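Local coordinates for putative LacI-family transcriptional regulator (Bacteroides fragilis, PDB 3GBV), which probably regulates transcription as a LacI-family DNA-binding protein, with a periplasmic-binding-protein-like domain that may sense a small effector molecule, at residues A[240-245]-A[290-295]; A[235-240]-A[247-252]. All coordinates share one frame; numbering follows the deposited sequence.

Contact 1. Residues A[240-245]-A[290-295]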
loop_
_atom_site.group_PDB
_atom_site.type_symbol
_atom_site.label_atom_id
_atom_site.label_comp_id
_atom_site.label_asym_id
_atom_site.label_seq_id
_atom_site.Cartn_x
_atom_site.Cartn_y
_atom_site.Cartn_z
ATOM N N CYS A 240 6.792 14.948 -8.921
ATOM C CA CYS A 240 5.803 15.145 -9.976
ATOM C C CYS A 240 4.440 14.761 -9.454
ATOM O O CYS A 240 3.430 15.307 -9.891
ATOM C CB CYS A 240 6.119 14.292 -11.207
ATOM S SG CYS A 240 7.615 14.758 -12.090
ATOM N N LEU A 241 4.416 13.798 -8.532
ATOM C CA LEU A 241 3.171 13.339 -7.931
ATOM C C LEU A 241 2.607 14.467 -7.076
ATOM O O LEU A 241 1.405 14.759 -7.099
ATOM C CB LEU A 241 3.413 12.114 -7.043
ATOM C CG LEU A 241 2.175 11.615 -6.289
ATOM C CD1 LEU A 241 1.155 11.031 -7.273
ATOM C CD2 LEU A 241 2.588 10.569 -5.262
ATOM N N LYS A 242 3.487 15.101 -6.316
ATOM C CA LYS A 242 3.067 16.184 -5.446
ATOM C C LYS A 242 2.735 17.464 -6.193
ATOM O O LYS A 242 1.946 18.259 -5.711
ATOM C CB LYS A 242 4.136 16.444 -4.384
ATOM C CG LYS A 242 4.038 15.477 -3.221
ATOM C CD LYS A 242 5.222 15.573 -2.285
ATOM C CE LYS A 242 4.937 14.807 -1.003
ATOM N NZ LYS A 242 6.133 14.635 -0.135
ATOM N N GLU A 243 3.320 17.653 -7.373
ATOM C CA GLU A 243 3.068 18.855 -8.170
ATOM C C GLU A 243 1.858 18.719 -9.080
ATOM O O GLU A 243 1.366 19.711 -9.610
ATOM C CB GLU A 243 4.300 19.206 -9.005
ATOM C CG GLU A 243 5.558 19.293 -8.173
ATOM C CD GLU A 243 6.383 20.524 -8.466
ATOM O OE1 GLU A 243 5.903 21.642 -8.169
ATOM O OE2 GLU A 243 7.512 20.370 -8.989
ATOM N N GLY A 244 1.387 17.493 -9.279
ATOM C CA GLY A 244 0.216 17.300 -10.112
ATOM C C GLY A 244 0.388 16.784 -11.529
ATOM O O GLY A 244 -0.605 16.490 -12.175
ATOM N N THR A 245 1.614 16.680 -12.034
ATOM C CA THR A 245 1.802 16.166 -13.393
ATOM C C THR A 245 1.499 14.670 -13.422
ATOM O O THR A 245 1.031 14.137 -14.433
ATOM C CB THR A 245 3.224 16.417 -13.895
ATOM O OG1 THR A 245 4.166 15.997 -12.901
ATOM C CG2 THR A 245 3.418 17.896 -14.191
ATOM N N ASN A 290 -1.721 10.340 0.117
ATOM C CA ASN A 290 -1.315 9.265 1.018
ATOM C C ASN A 290 0.167 8.912 0.915
ATOM O O ASN A 290 0.680 8.108 1.701
ATOM C CB ASN A 290 -2.174 8.005 0.799
ATOM C CG ASN A 290 -1.806 7.231 -0.469
ATOM O OD1 ASN A 290 -2.179 6.058 -0.613
ATOM N ND2 ASN A 290 -1.091 7.877 -1.390
ATOM N N ILE A 291 0.860 9.540 -0.034
ATOM C CA ILE A 291 2.270 9.261 -0.235
ATOM C C ILE A 291 3.132 9.462 1.006
ATOM O O ILE A 291 4.054 8.684 1.233
ATOM C CB ILE A 291 2.874 10.100 -1.406
ATOM C CG1 ILE A 291 4.311 9.658 -1.679
ATOM C CG2 ILE A 291 2.912 11.570 -1.051
ATOM C CD1 ILE A 291 4.447 8.214 -2.104
ATOM N N ASP A 292 2.839 10.477 1.818
ATOM C CA ASP A 292 3.663 10.724 3.005
ATOM C C ASP A 292 3.479 9.722 4.150
ATOM O O ASP A 292 4.280 9.682 5.086
ATOM C CB ASP A 292 3.447 12.154 3.526
ATOM C CG ASP A 292 3.787 13.222 2.480
ATOM O OD1 ASP A 292 4.694 12.996 1.642
ATOM O OD2 ASP A 292 3.153 14.298 2.502
ATOM N N TYR A 293 2.447 8.895 4.068
ATOM C CA TYR A 293 2.188 7.921 5.115
ATOM C C TYR A 293 2.501 6.483 4.706
ATOM O O TYR A 293 2.259 5.543 5.463
ATOM C CB TYR A 293 0.739 8.064 5.557
ATOM C CG TYR A 293 0.491 9.421 6.149
ATOM C CD1 TYR A 293 0.850 9.694 7.472
ATOM C CD2 TYR A 293 -0.029 10.464 5.371
ATOM C CE1 TYR A 293 0.705 10.959 8.005
ATOM C CE2 TYR A 293 -0.176 11.748 5.900
ATOM C CZ TYR A 293 0.191 11.985 7.216
ATOM O OH TYR A 293 0.035 13.235 7.765
ATOM N N TYR A 294 3.056 6.327 3.509
ATOM C CA TYR A 294 3.432 5.017 2.975
ATOM C C TYR A 294 4.855 4.695 3.417
ATOM O O TYR A 294 5.712 5.576 3.445
ATOM C CB TYR A 294 3.380 5.049 1.445
ATOM C CG TYR A 294 3.775 3.766 0.751
ATOM C CD1 TYR A 294 2.844 2.748 0.530
ATOM C CD2 TYR A 294 5.068 3.583 0.277
ATOM C CE1 TYR A 294 3.194 1.586 -0.152
ATOM C CE2 TYR A 294 5.428 2.426 -0.401
ATOM C CZ TYR A 294 4.489 1.436 -0.612
ATOM O OH TYR A 294 4.840 0.295 -1.276
ATOM N N HIS A 295 5.113 3.439 3.759
ATOM C CA HIS A 295 6.456 3.052 4.171
ATOM C C HIS A 295 6.832 1.611 3.808
ATOM O O HIS A 295 7.744 1.446 2.965
ATOM C CB HIS A 295 6.628 3.302 5.676
ATOM C CG HIS A 295 6.863 4.742 6.018
ATOM N ND1 HIS A 295 8.081 5.362 5.830
ATOM C CD2 HIS A 295 6.024 5.700 6.482
ATOM C CE1 HIS A 295 7.981 6.637 6.160
ATOM N NE2 HIS A 295 6.742 6.869 6.558
#
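K242 and D292, both exposed, are joined by a salt bridge. K242 NZ donates over 2.8 Å to D292 OD1, which accepts with its syn lone pair. The bridge is made through OD1; D292 OD2 stays 4.0 Å from K242 NZ. The lysine reaches this far because its chain runs extended beyond CG, which sits opposite the carbonyl carbon (chi1 -82°). The end of the aspartate side chain likewise turns to the helix, although neither CB is aimed across the gap. The bridge probably gains less than a buried one would, since both residues are exposed to solvent.

Apolar packing accompanies the bridge. The lysine methylene K242 CE rests on the methyl I291 CG2 at 3.8 Å, the two side chains crossing at about a right angle. L241, whose CB points to the partner segment, brings one methyl up to the branch point of the isoleucine: L241 CD2 is 3.9 Å from I291 CB and 4.1 Å from I291 CG1. Both L241 and I291 are buried, I291 also resting on L233 and L286.

Backbone-directed polar bonds finish the helix end. T245 OG1 donates to C240 O at 3.2 Å, well off the line of the carbonyl (angle at the oxygen 104°), and G244 leaves helical geometry with positive phi. K288 NZ bonds to K242 O. On the other segment Y293 N bonds to N290 O, closing a type I turn with I291 and D292 at its corners. The side chain of Y293 packs on Q119 of the second subunit.

The arrangement joins the C-terminal end of helix 235-243 to the segment after strand 284-286, on the margin of one alpha/beta subdomain of a periplasmic-binding-protein fold.

Contact 2. Residues A[235-240]-A[247-252]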
loop_
_atom_site.group_PDB
_atom_site.type_symbol
_atom_site.label_atom_id
_atom_site.label_comp_id
_atom_site.label_asym_id
_atom_site.label_seq_id
_atom_site.Cartn_x
_atom_site.Cartn_y
_atom_site.Cartn_z
ATOM N N GLU A 235 12.481 9.719 -6.274
ATOM C CA GLU A 235 12.246 11.053 -5.746
ATOM C C GLU A 235 11.663 12.004 -6.793
ATOM O O GLU A 235 10.790 12.808 -6.488
ATOM C CB GLU A 235 13.538 11.635 -5.174
ATOM C CG GLU A 235 13.278 12.639 -4.072
ATOM C CD GLU A 235 14.528 13.353 -3.602
ATOM O OE1 GLU A 235 15.539 12.671 -3.312
ATOM O OE2 GLU A 235 14.490 14.601 -3.513
ATOM N N ARG A 236 12.134 11.913 -8.028
ATOM C CA ARG A 236 11.616 12.791 -9.058
ATOM C C ARG A 236 10.187 12.418 -9.415
ATOM O O ARG A 236 9.392 13.269 -9.820
ATOM C CB ARG A 236 12.526 12.768 -10.285
ATOM C CG ARG A 236 13.932 13.290 -9.973
ATOM C CD ARG A 236 14.497 14.064 -11.147
ATOM N NE ARG A 236 15.493 13.307 -11.882
ATOM C CZ ARG A 236 15.921 13.626 -13.096
ATOM N NH1 ARG A 236 15.438 14.693 -13.724
ATOM N NH2 ARG A 236 16.833 12.867 -13.683
ATOM N N ASN A 237 9.849 11.144 -9.244
ATOM C CA ASN A 237 8.491 10.694 -9.527
ATOM C C ASN A 237 7.547 11.264 -8.482
ATOM O O ASN A 237 6.466 11.767 -8.801
ATOM C CB ASN A 237 8.408 9.169 -9.498
ATOM C CG ASN A 237 8.908 8.538 -10.773
ATOM O OD1 ASN A 237 9.294 9.236 -11.711
ATOM N ND2 ASN A 237 8.901 7.202 -10.821
ATOM N N VAL A 238 7.965 11.180 -7.224
ATOM C CA VAL A 238 7.150 11.678 -6.124
ATOM C C VAL A 238 6.927 13.186 -6.225
ATOM O O VAL A 238 5.832 13.669 -5.948
ATOM C CB VAL A 238 7.789 11.336 -4.768
ATOM C CG1 VAL A 238 7.004 12.006 -3.649
ATOM C CG2 VAL A 238 7.815 9.817 -4.577
ATOM N N THR A 239 7.961 13.924 -6.620
ATOM C CA THR A 239 7.850 15.375 -6.772
ATOM C C THR A 239 6.771 15.681 -7.808
ATOM O O THR A 239 5.927 16.557 -7.593
ATOM C CB THR A 239 9.198 15.997 -7.235
ATOM O OG1 THR A 239 10.179 15.820 -6.207
ATOM C CG2 THR A 239 9.048 17.498 -7.513
ATOM N N CYS A 240 6.792 14.948 -8.921
ATOM C CA CYS A 240 5.803 15.145 -9.976
ATOM C C CYS A 240 4.440 14.761 -9.454
ATOM O O CYS A 240 3.430 15.307 -9.891
ATOM C CB CYS A 240 6.119 14.292 -11.207
ATOM S SG CYS A 240 7.615 14.758 -12.090
ATOM N N SER A 247 -0.672 11.647 -11.528
ATOM C CA SER A 247 -1.862 11.455 -10.691
ATOM C C SER A 247 -1.743 10.261 -9.755
ATOM O O SER A 247 -2.193 10.310 -8.614
ATOM C CB SER A 247 -3.109 11.265 -11.560
ATOM O OG SER A 247 -3.307 12.372 -12.415
ATOM N N PHE A 248 -1.153 9.186 -10.253
ATOM C CA PHE A 248 -0.969 7.992 -9.456
ATOM C C PHE A 248 0.411 7.410 -9.738
ATOM O O PHE A 248 0.951 7.547 -10.842
ATOM C CB PHE A 248 -2.010 6.914 -9.807
ATOM C CG PHE A 248 -3.444 7.325 -9.580
ATOM C CD1 PHE A 248 -3.884 7.729 -8.324
ATOM C CD2 PHE A 248 -4.368 7.258 -10.623
ATOM C CE1 PHE A 248 -5.221 8.060 -8.111
ATOM C CE2 PHE A 248 -5.710 7.590 -10.417
ATOM C CZ PHE A 248 -6.141 7.991 -9.159
ATOM N N LEU A 249 0.973 6.774 -8.716
ATOM C CA LEU A 249 2.241 6.075 -8.837
ATOM C C LEU A 249 1.966 4.687 -8.258
ATOM O O LEU A 249 1.296 4.551 -7.232
ATOM C CB LEU A 249 3.361 6.762 -8.042
ATOM C CG LEU A 249 3.909 8.080 -8.605
ATOM C CD1 LEU A 249 4.939 8.669 -7.640
ATOM C CD2 LEU A 249 4.531 7.836 -9.979
ATOM N N ILE A 250 2.459 3.660 -8.936
ATOM C CA ILE A 250 2.284 2.296 -8.470
ATOM C C ILE A 250 3.623 1.839 -7.926
ATOM O O ILE A 250 4.636 1.914 -8.614
ATOM C CB ILE A 250 1.828 1.383 -9.614
ATOM C CG1 ILE A 250 0.435 1.840 -10.090
ATOM C CG2 ILE A 250 1.836 -0.069 -9.153
ATOM C CD1 ILE A 250 -0.050 1.185 -11.381
ATOM N N ALA A 251 3.631 1.391 -6.675
ATOM C CA ALA A 251 4.865 0.942 -6.042
ATOM C C ALA A 251 4.902 -0.573 -5.910
ATOM O O ALA A 251 3.866 -1.236 -5.952
ATOM C CB ALA A 251 5.008 1.593 -4.676
ATOM N N GLN A 252 6.099 -1.120 -5.733
ATOM C CA GLN A 252 6.253 -2.569 -5.608
ATOM C C GLN A 252 7.215 -2.975 -4.486
ATOM O O GLN A 252 7.652 -4.125 -4.421
ATOM C CB GLN A 252 6.747 -3.141 -6.933
ATOM C CG GLN A 252 8.065 -2.540 -7.358
ATOM C CD GLN A 252 8.526 -3.047 -8.693
ATOM O OE1 GLN A 252 8.887 -2.264 -9.557
ATOM N NE2 GLN A 252 8.528 -4.359 -8.870
#
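N237 ND2 is gripped twice, donating to D232 O and S209 O, while a weak bond from Y212 N reaches N237 OD1. With both ends of its amide engaged by loops and the start of helix 212-220, N237 meets L249 through CB and the backbone rather than through the amide. Both methyls of L249 come up to N237 CB from the sheet side, L249 CD1 at 4.0 Å and L249 CD2 at 4.1 Å. The CB of L249 faces the helix, and with CG anti to the carbonyl carbon (chi1 -73°) both methyls reach N237. L249 CD1 also presses against the helix backbone, 3.6 Å from N237 O and 4.0 Å from V238 N. V238 contributes from the flank; its CB points away, yet V238 CG2 comes to 4.4 Å from L249 CD1.

In the strand, F248 and I250 point to the other side and pack on helix 117-131, so alternation along 248-251 serves both faces of the sheet. Helix and strand belong to the beta-alpha-beta unit 227-231, 235-243, 246-251. Across these segments the contact is purely van der Waals: one leucine of the strand packs against the helix backbone, while the buried amide of N237 is satisfied by bonds made elsewhere.

Overall arrangement
Coming from the N terminus, the chain enters both contacts at helix 235-243, after strand 227-231; the leading turns enter contact 2 and the final turn, sharing C240, enters contact 1. Contact 2 closes at once, on strand 246-251, with six residues between its segments. Contact 1 closes much later: the chain runs through helix 254-270, contributes strand 278-280 to the other sheet, returns as strand 284-286 and reaches 290-295, where the model stops. The segments therefore alternate and the loops cross. The centres lie about 6 Å apart, linked by L241 packing on L249 and Y294 packing on A251. Together they join one helix to its own sheet and to the segment that runs beside it.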